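Local coordinates for protein acyl-CoA dehydrogenase (Bacillus subtilis, PDB 5LNX) that oxidises saturated acyl-CoA thioesters to 2,3-dehydroacyl-CoA, using FAD as cofactor and passing the electrons to an acceptor, at residues E21-A25 / L39-M43; A26-E30 / R349-D353; V83-H88 / I155-G159; R241-A245 / A314-K318. All blocks are in the same frame, centred on the assembly; numbering follows the deposited sequence.

Contact 1 (E21-A25 / L39-M43); sequences EIAPA and LIKKM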
loop_
_atom_site.group_PDB
_atom_site.type_symbol
_atom_site.label_atom_id
_atom_site.label_comp_id
_atom_site.label_asym_id
_atom_site.label_seq_id
_atom_site.Cartn_x
_atom_site.Cartn_y
_atom_site.Cartn_z
ATOM N N GLU D 21 3.936 28.453 -24.663
ATOM C CA GLU D 21 2.825 28.152 -25.607
ATOM C C GLU D 21 1.813 27.093 -25.092
ATOM O O GLU D 21 0.592 27.261 -25.226
ATOM C CB GLU D 21 3.385 27.741 -26.966
ATOM C CG GLU D 21 4.526 28.627 -27.492
ATOM C CD GLU D 21 4.090 29.945 -28.134
ATOM O OE1 GLU D 21 4.889 30.634 -28.855
ATOM O OE2 GLU D 21 2.942 30.317 -27.904
ATOM N N ILE D 22 2.312 26.031 -24.468
ATOM C CA ILE D 22 1.446 24.912 -24.036
ATOM C C ILE D 22 0.635 25.247 -22.795
ATOM O O ILE D 22 -0.522 24.818 -22.654
ATOM C CB ILE D 22 2.260 23.628 -23.790
ATOM C CG1 ILE D 22 3.004 23.231 -25.071
ATOM C CG2 ILE D 22 1.350 22.485 -23.319
ATOM C CD1 ILE D 22 3.780 21.942 -24.946
ATOM N N ALA D 23 1.237 26.015 -21.892
ATOM C CA ALA D 23 0.553 26.456 -20.653
ATOM C C ALA D 23 -0.773 27.225 -20.860
ATOM O O ALA D 23 -1.800 26.836 -20.297
ATOM C CB ALA D 23 1.512 27.255 -19.761
ATOM N N PRO D 24 -0.759 28.346 -21.606
ATOM C CA PRO D 24 -2.054 28.999 -21.887
ATOM C C PRO D 24 -3.033 28.067 -22.611
ATOM O O PRO D 24 -4.204 27.991 -22.221
ATOM C CB PRO D 24 -1.679 30.215 -22.765
ATOM C CG PRO D 24 -0.260 29.983 -23.220
ATOM C CD PRO D 24 0.383 29.084 -22.196
ATOM N N ALA D 25 -2.580 27.392 -23.666
ATOM C CA ALA D 25 -3.446 26.437 -24.418
ATOM C C ALA D 25 -4.101 25.396 -23.531
ATOM O O ALA D 25 -5.281 25.103 -23.661
ATOM C CB ALA D 25 -2.659 25.737 -25.485
ATOM N N LEU D 39 -2.326 25.165 -31.360
ATOM C CA LEU D 39 -1.103 24.740 -30.683
ATOM C C LEU D 39 -0.367 23.699 -31.472
ATOM O O LEU D 39 0.846 23.792 -31.687
ATOM C CB LEU D 39 -1.454 24.144 -29.313
ATOM C CG LEU D 39 -0.282 23.686 -28.433
ATOM C CD1 LEU D 39 0.709 24.821 -28.206
ATOM C CD2 LEU D 39 -0.743 23.138 -27.094
ATOM N N ILE D 40 -1.118 22.677 -31.889
ATOM C CA ILE D 40 -0.584 21.588 -32.710
ATOM C C ILE D 40 0.163 22.183 -33.881
ATOM O O ILE D 40 1.336 21.886 -34.098
ATOM C CB ILE D 40 -1.700 20.658 -33.220
ATOM C CG1 ILE D 40 -2.388 19.895 -32.063
ATOM C CG2 ILE D 40 -1.155 19.665 -34.250
ATOM C CD1 ILE D 40 -1.463 19.214 -31.080
ATOM N N LYS D 41 -0.534 23.016 -34.642
ATOM C CA LYS D 41 0.059 23.711 -35.801
ATOM C C LYS D 41 1.410 24.315 -35.438
ATOM O O LYS D 41 2.435 23.995 -36.046
ATOM C CB LYS D 41 -0.885 24.805 -36.279
ATOM C CG LYS D 41 -0.415 25.645 -37.462
ATOM C CD LYS D 41 -1.569 26.195 -38.289
ATOM C CE LYS D 41 -2.424 25.067 -38.847
ATOM N NZ LYS D 41 -3.351 25.505 -39.924
ATOM N N LYS D 42 1.390 25.137 -34.391
ATOM C CA LYS D 42 2.589 25.798 -33.856
ATOM C C LYS D 42 3.700 24.797 -33.497
ATOM O O LYS D 42 4.833 24.919 -33.981
ATOM C CB LYS D 42 2.200 26.633 -32.639
ATOM C CG LYS D 42 3.198 27.691 -32.229
ATOM C CD LYS D 42 2.703 28.430 -30.992
ATOM C CE LYS D 42 1.637 29.467 -31.319
ATOM N NZ LYS D 42 2.243 30.756 -31.747
ATOM N N MET D 43 3.356 23.786 -32.694
ATOM C CA MET D 43 4.291 22.674 -32.363
ATOM C C MET D 43 4.901 22.077 -33.621
ATOM O O MET D 43 6.066 21.674 -33.635
ATOM C CB MET D 43 3.578 21.540 -31.619
ATOM C CG MET D 43 3.135 21.856 -30.208
ATOM S SD MET D 43 2.197 20.492 -29.486
ATOM C CE MET D 43 3.523 19.332 -29.129
#
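E21 meets K42 at the outer border of two nearly antiparallel helices, whose local axes pass 10.9 Å apart at 172°. The glutamate chain bends at chi2 (-80°) and crosses the lysine at about a right angle, bringing E21 CD within 3.5 Å of K42 CD. The carboxylate thus rests largely on lysine methylenes. K42 turns at its last two torsions, and its NZ stays 3.9 Å from E21 OE1, a long salt bridge without a hydrogen bond. An alanine in place of E21 is likely to leave the K42 ammonium without this carboxylate mate and its aliphatic chain less covered. One residue on, I22 presents CG1 to L39 CD1 at 4.2 Å, again with the side chains crossing steeply. A25 closes the segment with its CB 3.6 Å from L39 CD2. L39 therefore spreads its two methyls between the helix turns, CD1 beside the E21 carbonyl and I22, CD2 against A25. Within the hairpin of helices 9-32 and 37-45, F17 of the first helix touches both I22 and L39; I74 of helix 64-77 packs on I22 and M43, and helix 79-90 receives I40 and M43.

Contact 2 (A26-E30 / R349-D353); sequences AEIME and RLLRD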
loop_
_atom_site.group_PDB
_atom_site.type_symbol
_atom_site.label_atom_id
_atom_site.label_comp_id
_atom_site.label_asym_id
_atom_site.label_seq_id
_atom_site.Cartn_x
_atom_site.Cartn_y
_atom_site.Cartn_z
ATOM N N ALA D 26 -3.326 24.881 -22.592
ATOM C CA ALA D 26 -3.803 23.859 -21.633
ATOM C C ALA D 26 -4.992 24.298 -20.752
ATOM O O ALA D 26 -5.828 23.463 -20.390
ATOM C CB ALA D 26 -2.658 23.397 -20.742
ATOM N N GLU D 27 -5.030 25.581 -20.383
ATOM C CA GLU D 27 -6.110 26.132 -19.544
ATOM C C GLU D 27 -7.384 26.324 -20.350
ATOM O O GLU D 27 -8.490 26.095 -19.862
ATOM C CB GLU D 27 -5.713 27.486 -18.928
ATOM C CG GLU D 27 -4.472 27.440 -18.055
ATOM C CD GLU D 27 -4.607 26.504 -16.890
ATOM O OE1 GLU D 27 -5.706 26.386 -16.310
ATOM O OE2 GLU D 27 -3.603 25.862 -16.562
ATOM N N ILE D 28 -7.218 26.778 -21.581
ATOM C CA ILE D 28 -8.303 26.755 -22.577
ATOM C C ILE D 28 -8.864 25.327 -22.782
ATOM O O ILE D 28 -10.075 25.139 -22.859
ATOM C CB ILE D 28 -7.848 27.321 -23.969
ATOM C CG1 ILE D 28 -7.326 28.753 -23.901
ATOM C CG2 ILE D 28 -8.952 27.225 -24.993
ATOM C CD1 ILE D 28 -8.345 29.726 -23.399
ATOM N N MET D 29 -7.986 24.339 -22.885
ATOM C CA MET D 29 -8.421 22.920 -23.097
ATOM C C MET D 29 -9.209 22.379 -21.919
ATOM O O MET D 29 -10.179 21.649 -22.107
ATOM C CB MET D 29 -7.233 21.983 -23.308
ATOM C CG MET D 29 -6.541 22.126 -24.642
ATOM S SD MET D 29 -4.927 21.361 -24.517
ATOM C CE MET D 29 -5.216 19.660 -25.007
ATOM N N GLU D 30 -8.797 22.753 -20.711
ATOM C CA GLU D 30 -9.487 22.325 -19.499
ATOM C C GLU D 30 -10.855 22.965 -19.361
ATOM O O GLU D 30 -11.751 22.442 -18.675
ATOM C CB GLU D 30 -8.648 22.654 -18.260
ATOM C CG GLU D 30 -7.524 21.660 -18.008
ATOM C CD GLU D 30 -8.014 20.301 -17.533
ATOM O OE1 GLU D 30 -7.615 19.324 -18.193
ATOM O OE2 GLU D 30 -8.868 20.207 -16.594
ATOM N N ARG D 349 -6.808 18.179 -11.787
ATOM C CA ARG D 349 -6.691 17.673 -13.150
ATOM C C ARG D 349 -5.692 16.565 -13.202
ATOM O O ARG D 349 -5.732 15.720 -14.091
ATOM C CB ARG D 349 -6.238 18.778 -14.088
ATOM C CG ARG D 349 -4.804 19.210 -13.914
ATOM C CD ARG D 349 -4.456 20.342 -14.863
ATOM N NE ARG D 349 -5.298 21.511 -14.662
ATOM C CZ ARG D 349 -5.108 22.683 -15.250
ATOM N NH1 ARG D 349 -4.082 22.869 -16.084
ATOM N NH2 ARG D 349 -5.961 23.681 -15.017
ATOM N N LEU D 350 -4.758 16.585 -12.264
ATOM C CA LEU D 350 -3.646 15.627 -12.263
ATOM C C LEU D 350 -4.166 14.268 -11.861
ATOM O O LEU D 350 -3.663 13.262 -12.344
ATOM C CB LEU D 350 -2.560 16.065 -11.294
ATOM C CG LEU D 350 -1.912 17.414 -11.632
ATOM C CD1 LEU D 350 -0.819 17.739 -10.638
ATOM C CD2 LEU D 350 -1.358 17.457 -13.043
ATOM N N LEU D 351 -5.174 14.247 -10.981
ATOM C CA LEU D 351 -5.775 12.995 -10.562
ATOM C C LEU D 351 -6.593 12.411 -11.722
ATOM O O LEU D 351 -6.390 11.274 -12.156
ATOM C CB LEU D 351 -6.678 13.198 -9.342
ATOM C CG LEU D 351 -7.409 11.933 -8.881
ATOM C CD1 LEU D 351 -6.412 10.871 -8.449
ATOM C CD2 LEU D 351 -8.381 12.201 -7.762
ATOM N N ARG D 352 -7.556 13.202 -12.166
ATOM C CA ARG D 352 -8.416 12.865 -13.270
ATOM C C ARG D 352 -7.599 12.354 -14.467
ATOM O O ARG D 352 -7.919 11.302 -15.043
ATOM C CB ARG D 352 -9.209 14.094 -13.688
ATOM C CG ARG D 352 -10.339 14.492 -12.738
ATOM C CD ARG D 352 -11.392 15.351 -13.422
ATOM N NE ARG D 352 -10.922 16.684 -13.743
ATOM C CZ ARG D 352 -10.330 17.056 -14.876
ATOM N NH1 ARG D 352 -10.148 16.196 -15.870
ATOM N NH2 ARG D 352 -9.878 18.307 -15.018
ATOM N N ASP D 353 -6.574 13.127 -14.838
ATOM C CA ASP D 353 -5.658 12.735 -15.894
ATOM C C ASP D 353 -4.865 11.469 -15.523
ATOM O O ASP D 353 -4.811 10.505 -16.309
ATOM C CB ASP D 353 -4.717 13.883 -16.280
ATOM C CG ASP D 353 -5.430 15.009 -17.052
ATOM O OD1 ASP D 353 -6.670 15.163 -16.921
ATOM O OD2 ASP D 353 -4.746 15.742 -17.820
#
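R349 meets E27 end-on, its two terminal nitrogens each taking one carboxylate oxygen. R349 NH2 bonds E27 OE1 at 3.0 Å, almost straight at 175° and in the guanidinium plane. R349 NH1 reaches E27 OE2 at 3.1 Å, but approaches that oxygen from above the carboxylate plane, the two flat groups being turned out of line with each other. E30 comes in differently: its CG lies over the centre of one face of the same guanidinium, 3.8 Å from R349 CZ, and its carboxylate continues past R349 to R352. There R352 NH2 meets the syn lone pair of E30 OE2 at 2.7 Å, the groups nearly coplanar but the bond clearly bent. R349 starts with CG between its backbone N and carbonyl carbon (chi1 71°) and bends at chi3, which carries the guanidinium across to E27. A leucine in place of R349 would probably leave the E27 carboxylate without its partner and uncover the E30 methylene. R352 is also held by E348, the L200 carbonyl of the same chain and the ring of Y203, while D353 OD1 accepts from the L202 backbone. The contact joins helix 9-32 of the N-terminal domain to helix 348-356 of the C-terminal domain, the local axes inclined at 69°, with A79 and A80 of helix 79-90 alongside; L200 of the second subunit packs on R352 and its Y341 hydroxyl bonds the R352 carbonyl.

Contact 3 (V83-H88 / I155-G159); sequences VILSVH and ITNGG. With FAD (flavin-adenine dinucleotide), chain S.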
loop_
_atom_site.group_PDB
_atom_site.type_symbol
_atom_site.label_atom_id
_atom_site.label_comp_id
_atom_site.label_asym_id
_atom_site.label_seq_id
_atom_site.Cartn_x
_atom_site.Cartn_y
_atom_site.Cartn_z
ATOM N N VAL D 83 -0.152 13.047 -24.645
ATOM C CA VAL D 83 -0.645 11.847 -25.301
ATOM C C VAL D 83 -0.924 12.061 -26.776
ATOM O O VAL D 83 -0.743 11.137 -27.565
ATOM C CB VAL D 83 -1.897 11.257 -24.646
ATOM C CG1 VAL D 83 -3.084 12.190 -24.756
ATOM C CG2 VAL D 83 -2.230 9.896 -25.274
ATOM N N ILE D 84 -1.463 13.234 -27.115
ATOM C CA ILE D 84 -1.750 13.576 -28.516
ATOM C C ILE D 84 -0.467 13.486 -29.301
ATOM O O ILE D 84 -0.417 12.903 -30.379
ATOM C CB ILE D 84 -2.309 15.004 -28.675
ATOM C CG1 ILE D 84 -3.758 15.077 -28.196
ATOM C CG2 ILE D 84 -2.228 15.445 -30.128
ATOM C CD1 ILE D 84 -4.261 16.489 -27.996
ATOM N N LEU D 85 0.572 14.089 -28.762
ATOM C CA LEU D 85 1.890 13.981 -29.376
ATOM C C LEU D 85 2.381 12.530 -29.415
ATOM O O LEU D 85 2.940 12.070 -30.414
ATOM C CB LEU D 85 2.918 14.837 -28.632
ATOM C CG LEU D 85 4.331 14.804 -29.225
ATOM C CD1 LEU D 85 4.321 15.048 -30.720
ATOM C CD2 LEU D 85 5.226 15.826 -28.540
ATOM N N SER D 86 2.188 11.838 -28.307
ATOM C CA SER D 86 2.743 10.492 -28.118
ATOM C C SER D 86 2.141 9.492 -29.117
ATOM O O SER D 86 2.840 8.648 -29.677
ATOM C CB SER D 86 2.493 10.004 -26.677
ATOM O OG SER D 86 3.314 8.894 -26.358
ATOM N N VAL D 87 0.821 9.549 -29.243
ATOM C CA VAL D 87 0.097 8.701 -30.168
ATOM C C VAL D 87 0.534 9.048 -31.587
ATOM O O VAL D 87 0.916 8.168 -32.365
ATOM C CB VAL D 87 -1.432 8.855 -30.007
ATOM C CG1 VAL D 87 -2.163 8.330 -31.228
ATOM C CG2 VAL D 87 -1.903 8.109 -28.762
ATOM N N HIS D 88 0.475 10.335 -31.903
ATOM C CA HIS D 88 0.781 10.836 -33.256
ATOM C C HIS D 88 2.025 10.173 -33.794
ATOM O O HIS D 88 2.038 9.638 -34.903
ATOM C CB HIS D 88 0.937 12.368 -33.239
ATOM C CG HIS D 88 1.657 12.938 -34.421
ATOM N ND1 HIS D 88 1.001 13.439 -35.519
ATOM C CD2 HIS D 88 2.978 13.152 -34.646
ATOM C CE1 HIS D 88 1.882 13.887 -36.399
ATOM N NE2 HIS D 88 3.091 13.734 -35.888
ATOM N N ILE D 155 -10.728 6.146 -29.635
ATOM C CA ILE D 155 -9.591 6.444 -30.536
ATOM C C ILE D 155 -9.037 7.848 -30.323
ATOM O O ILE D 155 -9.673 8.856 -30.644
ATOM C CB ILE D 155 -9.956 6.268 -32.021
ATOM C CG1 ILE D 155 -10.488 4.852 -32.288
ATOM C CG2 ILE D 155 -8.751 6.539 -32.896
ATOM C CD1 ILE D 155 -9.560 3.751 -31.830
ATOM N N THR D 156 -7.842 7.906 -29.753
ATOM C CA THR D 156 -7.214 9.192 -29.460
ATOM C C THR D 156 -7.028 9.875 -30.801
ATOM O O THR D 156 -6.893 9.202 -31.819
ATOM C CB THR D 156 -5.836 9.035 -28.773
ATOM O OG1 THR D 156 -5.982 8.338 -27.530
ATOM C CG2 THR D 156 -5.209 10.388 -28.504
ATOM N N ASN D 157 -7.044 11.203 -30.780
ATOM C CA ASN D 157 -6.833 12.032 -31.979
ATOM C C ASN D 157 -7.963 11.884 -33.022
ATOM O O ASN D 157 -7.832 12.253 -34.193
ATOM C CB ASN D 157 -5.429 11.793 -32.564
ATOM C CG ASN D 157 -4.328 12.433 -31.713
ATOM O OD1 ASN D 157 -4.598 13.028 -30.666
ATOM N ND2 ASN D 157 -3.077 12.261 -32.132
ATOM N N GLY D 158 -9.115 11.447 -32.520
ATOM C CA GLY D 158 -10.279 11.143 -33.342
ATOM C C GLY D 158 -11.018 12.362 -33.861
ATOM O O GLY D 158 -11.592 13.127 -33.099
ATOM N N GLY D 159 -10.990 12.538 -35.179
ATOM C CA GLY D 159 -11.670 13.662 -35.838
ATOM C C GLY D 159 -10.719 14.807 -36.143
ATOM O O GLY D 159 -11.021 15.682 -36.964
HETATM P PA FAD S . -10.847 -4.514 -20.902
HETATM O O1A FAD S . -9.534 -4.729 -21.636
HETATM O O2A FAD S . -12.068 -5.344 -21.124
HETATM O O5B FAD S . -10.454 -4.677 -19.349
HETATM C C5B FAD S . -11.312 -4.403 -18.252
HETATM C C4B FAD S . -10.464 -4.616 -17.000
HETATM O O4B FAD S . -10.214 -5.999 -16.926
HETATM C C3B FAD S . -9.117 -3.912 -17.072
HETATM O O3B FAD S . -8.687 -3.478 -15.776
HETATM C C2B FAD S . -8.166 -4.972 -17.547
HETATM O O2B FAD S . -6.923 -4.865 -16.875
HETATM C C1B FAD S . -8.829 -6.226 -17.071
HETATM N N9A FAD S . -8.617 -7.418 -17.878
HETATM C C8A FAD S . -9.318 -7.855 -18.949
HETATM N N7A FAD S . -8.842 -9.077 -19.345
HETATM C C5A FAD S . -7.818 -9.403 -18.513
HETATM C C6A FAD S . -6.885 -10.516 -18.311
HETATM N N6A FAD S . -6.883 -11.588 -19.117
HETATM N N1A FAD S . -6.025 -10.450 -17.272
HETATM C C2A FAD S . -5.963 -9.429 -16.404
HETATM N N3A FAD S . -6.782 -8.381 -16.532
HETATM C C4A FAD S . -7.706 -8.319 -17.527
HETATM N N1 FAD S . -7.315 2.317 -28.240
HETATM C C2 FAD S . -6.641 2.403 -29.412
HETATM O O2 FAD S . -6.656 1.412 -30.154
HETATM N N3 FAD S . -5.953 3.496 -29.805
HETATM C C4 FAD S . -5.897 4.600 -29.050
HETATM O O4 FAD S . -5.262 5.618 -29.420
HETATM C C4X FAD S . -6.626 4.589 -27.766
HETATM N N5 FAD S . -6.615 5.671 -26.958
HETATM C C5X FAD S . -7.301 5.666 -25.793
HETATM C C6 FAD S . -7.319 6.824 -25.059
HETATM C C7 FAD S . -7.961 6.888 -23.848
HETATM C C7M FAD S . -7.807 8.180 -23.085
HETATM C C8 FAD S . -8.703 5.693 -23.364
HETATM C C8M FAD S . -9.442 5.664 -22.053
HETATM C C9 FAD S . -8.719 4.546 -24.120
HETATM C C9A FAD S . -8.051 4.469 -25.334
HETATM N N10 FAD S . -8.095 3.310 -26.176
HETATM C C10 FAD S . -7.361 3.351 -27.387
HETATM C "C1'" FAD S . -8.762 2.069 -25.752
HETATM C "C2'" FAD S . -7.876 1.370 -24.693
HETATM O "O2'" FAD S . -6.607 0.906 -25.190
HETATM C "C3'" FAD S . -8.639 0.237 -24.021
HETATM O "O3'" FAD S . -9.533 0.813 -23.070
HETATM C "C4'" FAD S . -7.694 -0.766 -23.376
HETATM O "O4'" FAD S . -6.966 -1.457 -24.406
HETATM C "C5'" FAD S . -8.426 -1.771 -22.451
HETATM O "O5'" FAD S . -9.548 -2.458 -23.010
HETATM P P FAD S . -11.084 -2.243 -22.501
HETATM O O1P FAD S . -12.042 -3.131 -23.274
HETATM O O2P FAD S . -11.373 -0.767 -22.448
HETATM O O3P FAD S . -11.243 -2.951 -21.056
#
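I84 and N157 mark the closest backbone approach, their CA atoms 6.3 Å apart, where the end of strand 145-156 turns beside helix 79-90. Residues I155 to G158 form a type II beta turn, and N157 takes its left-handed position (phi 66°). From there its side chain is directed at the helix. N157 ND2 donates to I84 O at 3.2 Å and 166°, with the acceptor close to the amide plane. That carbonyl also accepts the helical bond from H88 N, so the asparagine joins it without replacing the helix bond. N157 ND2 serves the G119 carbonyl as well, which fixes the amide rotation, and N157 OD1 is left against the I84 side chain, 3.3 Å from CG1. T156 divides its branches (chi1 -60°): CG2, anti to the backbone N, packs 4.0 Å from V87 CG2, while OG1, beside that N, faces the flavin. T156 OG1 donates to FAD N5 at 2.8 Å, and T156 N makes a weak, 3.5 Å bond to FAD O4. The helix therefore backs the residue that holds the flavin, with V87 covering the methyl of T156 and N157 pinning the turn that follows it. Since N5 is the atom that receives hydride in acyl-CoA dehydrogenases, a hydroxyl donating to it would probably polarise the oxidised flavin toward reduction.

Contact 4 (R241-A245 / A314-K318); sequences RIGIA and ASMAK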
loop_
_atom_site.group_PDB
_atom_site.type_symbol
_atom_site.label_atom_id
_atom_site.label_comp_id
_atom_site.label_asym_id
_atom_site.label_seq_id
_atom_site.Cartn_x
_atom_site.Cartn_y
_atom_site.Cartn_z
ATOM N N ARG D 241 4.338 2.712 -24.939
ATOM C CA ARG D 241 4.156 2.499 -23.487
ATOM C C ARG D 241 5.175 3.272 -22.636
ATOM O O ARG D 241 4.866 3.727 -21.521
ATOM C CB ARG D 241 4.232 1.018 -23.145
ATOM C CG ARG D 241 2.904 0.277 -23.274
ATOM C CD ARG D 241 3.095 -1.232 -23.331
ATOM N NE ARG D 241 2.027 -1.881 -24.090
ATOM C CZ ARG D 241 2.030 -3.161 -24.450
ATOM N NH1 ARG D 241 3.058 -3.934 -24.150
ATOM N NH2 ARG D 241 1.019 -3.655 -25.157
ATOM N N ILE D 242 6.386 3.393 -23.166
ATOM C CA ILE D 242 7.426 4.237 -22.567
ATOM C C ILE D 242 6.985 5.701 -22.578
ATOM O O ILE D 242 7.165 6.436 -21.608
ATOM C CB ILE D 242 8.748 4.158 -23.343
ATOM C CG1 ILE D 242 9.261 2.715 -23.383
ATOM C CG2 ILE D 242 9.790 5.078 -22.707
ATOM C CD1 ILE D 242 10.410 2.509 -24.343
ATOM N N GLY D 243 6.379 6.099 -23.686
ATOM C CA GLY D 243 5.738 7.408 -23.801
ATOM C C GLY D 243 4.644 7.604 -22.787
ATOM O O GLY D 243 4.577 8.632 -22.110
ATOM N N ILE D 244 3.780 6.620 -22.638
ATOM C CA ILE D 244 2.706 6.714 -21.598
ATOM C C ILE D 244 3.311 6.819 -20.195
ATOM O O ILE D 244 2.780 7.514 -19.339
ATOM C CB ILE D 244 1.783 5.506 -21.610
ATOM C CG1 ILE D 244 1.055 5.406 -22.952
ATOM C CG2 ILE D 244 0.778 5.588 -20.476
ATOM C CD1 ILE D 244 0.238 6.631 -23.317
ATOM N N ALA D 245 4.455 6.173 -20.010
ATOM C CA ALA D 245 5.156 6.177 -18.741
ATOM C C ALA D 245 5.726 7.576 -18.456
ATOM O O ALA D 245 5.625 8.100 -17.338
ATOM C CB ALA D 245 6.284 5.159 -18.764
ATOM N N ALA D 314 9.769 -1.645 -20.640
ATOM C CA ALA D 314 8.721 -0.689 -21.015
ATOM C C ALA D 314 7.431 -0.961 -20.248
ATOM O O ALA D 314 6.710 -0.051 -19.866
ATOM C CB ALA D 314 8.454 -0.757 -22.517
ATOM N N SER D 315 7.132 -2.237 -20.058
ATOM C CA SER D 315 5.981 -2.642 -19.242
ATOM C C SER D 315 6.126 -2.197 -17.797
ATOM O O SER D 315 5.201 -1.674 -17.201
ATOM C CB SER D 315 5.769 -4.155 -19.311
ATOM O OG SER D 315 4.909 -4.461 -20.374
ATOM N N MET D 316 7.285 -2.460 -17.237
ATOM C CA MET D 316 7.652 -2.001 -15.875
ATOM C C MET D 316 7.481 -0.486 -15.655
ATOM O O MET D 316 6.866 -0.048 -14.676
ATOM C CB MET D 316 9.105 -2.408 -15.565
ATOM C CG MET D 316 9.250 -3.865 -15.154
ATOM S SD MET D 316 10.954 -4.437 -15.077
ATOM C CE MET D 316 10.825 -6.009 -14.227
ATOM N N ALA D 317 8.064 0.291 -16.565
ATOM C CA ALA D 317 7.929 1.760 -16.579
ATOM C C ALA D 317 6.483 2.247 -16.621
ATOM O O ALA D 317 6.116 3.196 -15.923
ATOM C CB ALA D 317 8.670 2.326 -17.782
ATOM N N LYS D 318 5.695 1.650 -17.515
ATOM C CA LYS D 318 4.294 2.066 -17.734
ATOM C C LYS D 318 3.479 1.859 -16.459
ATOM O O LYS D 318 2.786 2.762 -15.993
ATOM C CB LYS D 318 3.650 1.260 -18.871
ATOM C CG LYS D 318 2.358 1.845 -19.439
ATOM C CD LYS D 318 1.109 1.356 -18.711
ATOM C CE LYS D 318 -0.147 1.668 -19.510
ATOM N NZ LYS D 318 -1.420 1.369 -18.771
#
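K318 NZ is gripped by the backbone carbonyls of G362 and T357, with a weaker bond to N364 OD1, and the lysine chain leading there packs along helix 229-265. CG of K318, anti to the backbone N (chi1 -164°), lies 3.8 Å from R241 O and 4.2 Å from R241 CG. After a bend at chi2, the chain runs beside I244 in the same direction, with K318 CE 4.1 Å from I244 CG2. The lysine's methylenes are thus spent on the neighbouring helix, and its buried charge is met by groups beyond both segments. R241 is extended and crosses K318 obliquely, its NE weakly bonded to the E361 carbonyl. S315 OG turns to Q367 of helix 364-376, and no hydrogen bond joins the two segments. What joins them is close packing of small residues. A245 CB sits 3.5 Å from A317 O and 3.8 Å from A317 CB, while I242 CG1 covers A314 CB at 3.7 Å. With alanines at the closest points, the local axes approach to 8.0 Å at a shallow 27°, running in roughly the same direction. V297 of helix 277-305 closes over I242 and A245, and I370 of helix 364-376 over R241 and S315, consistent with the four-helix bundle of the C-terminal domain in acyl-CoA dehydrogenases.

Contacts 3 and 4 are buried throughout, whereas contacts 1 and 2 are only partly so and carry the salt bridges that cross between segments. Helix 9-32 serves both outer contacts: 21-25 pairs with its own hairpin partner, and the adjoining 26-30 reaches the C-terminal domain. Contact 1 passes its apolar side inward to contact 3, where I40 touches I84 and M43 touches L85. Contact 3 in turn meets contact 4 through S86 and G243. In the partly exposed contacts, carboxylates face lysine or arginine; inside, an asparagine amide, a flavin-bound hydroxyl and alanine-rich helix packing take over, and contact 4 also buries a lysine whose charge is met by backbone carbonyls.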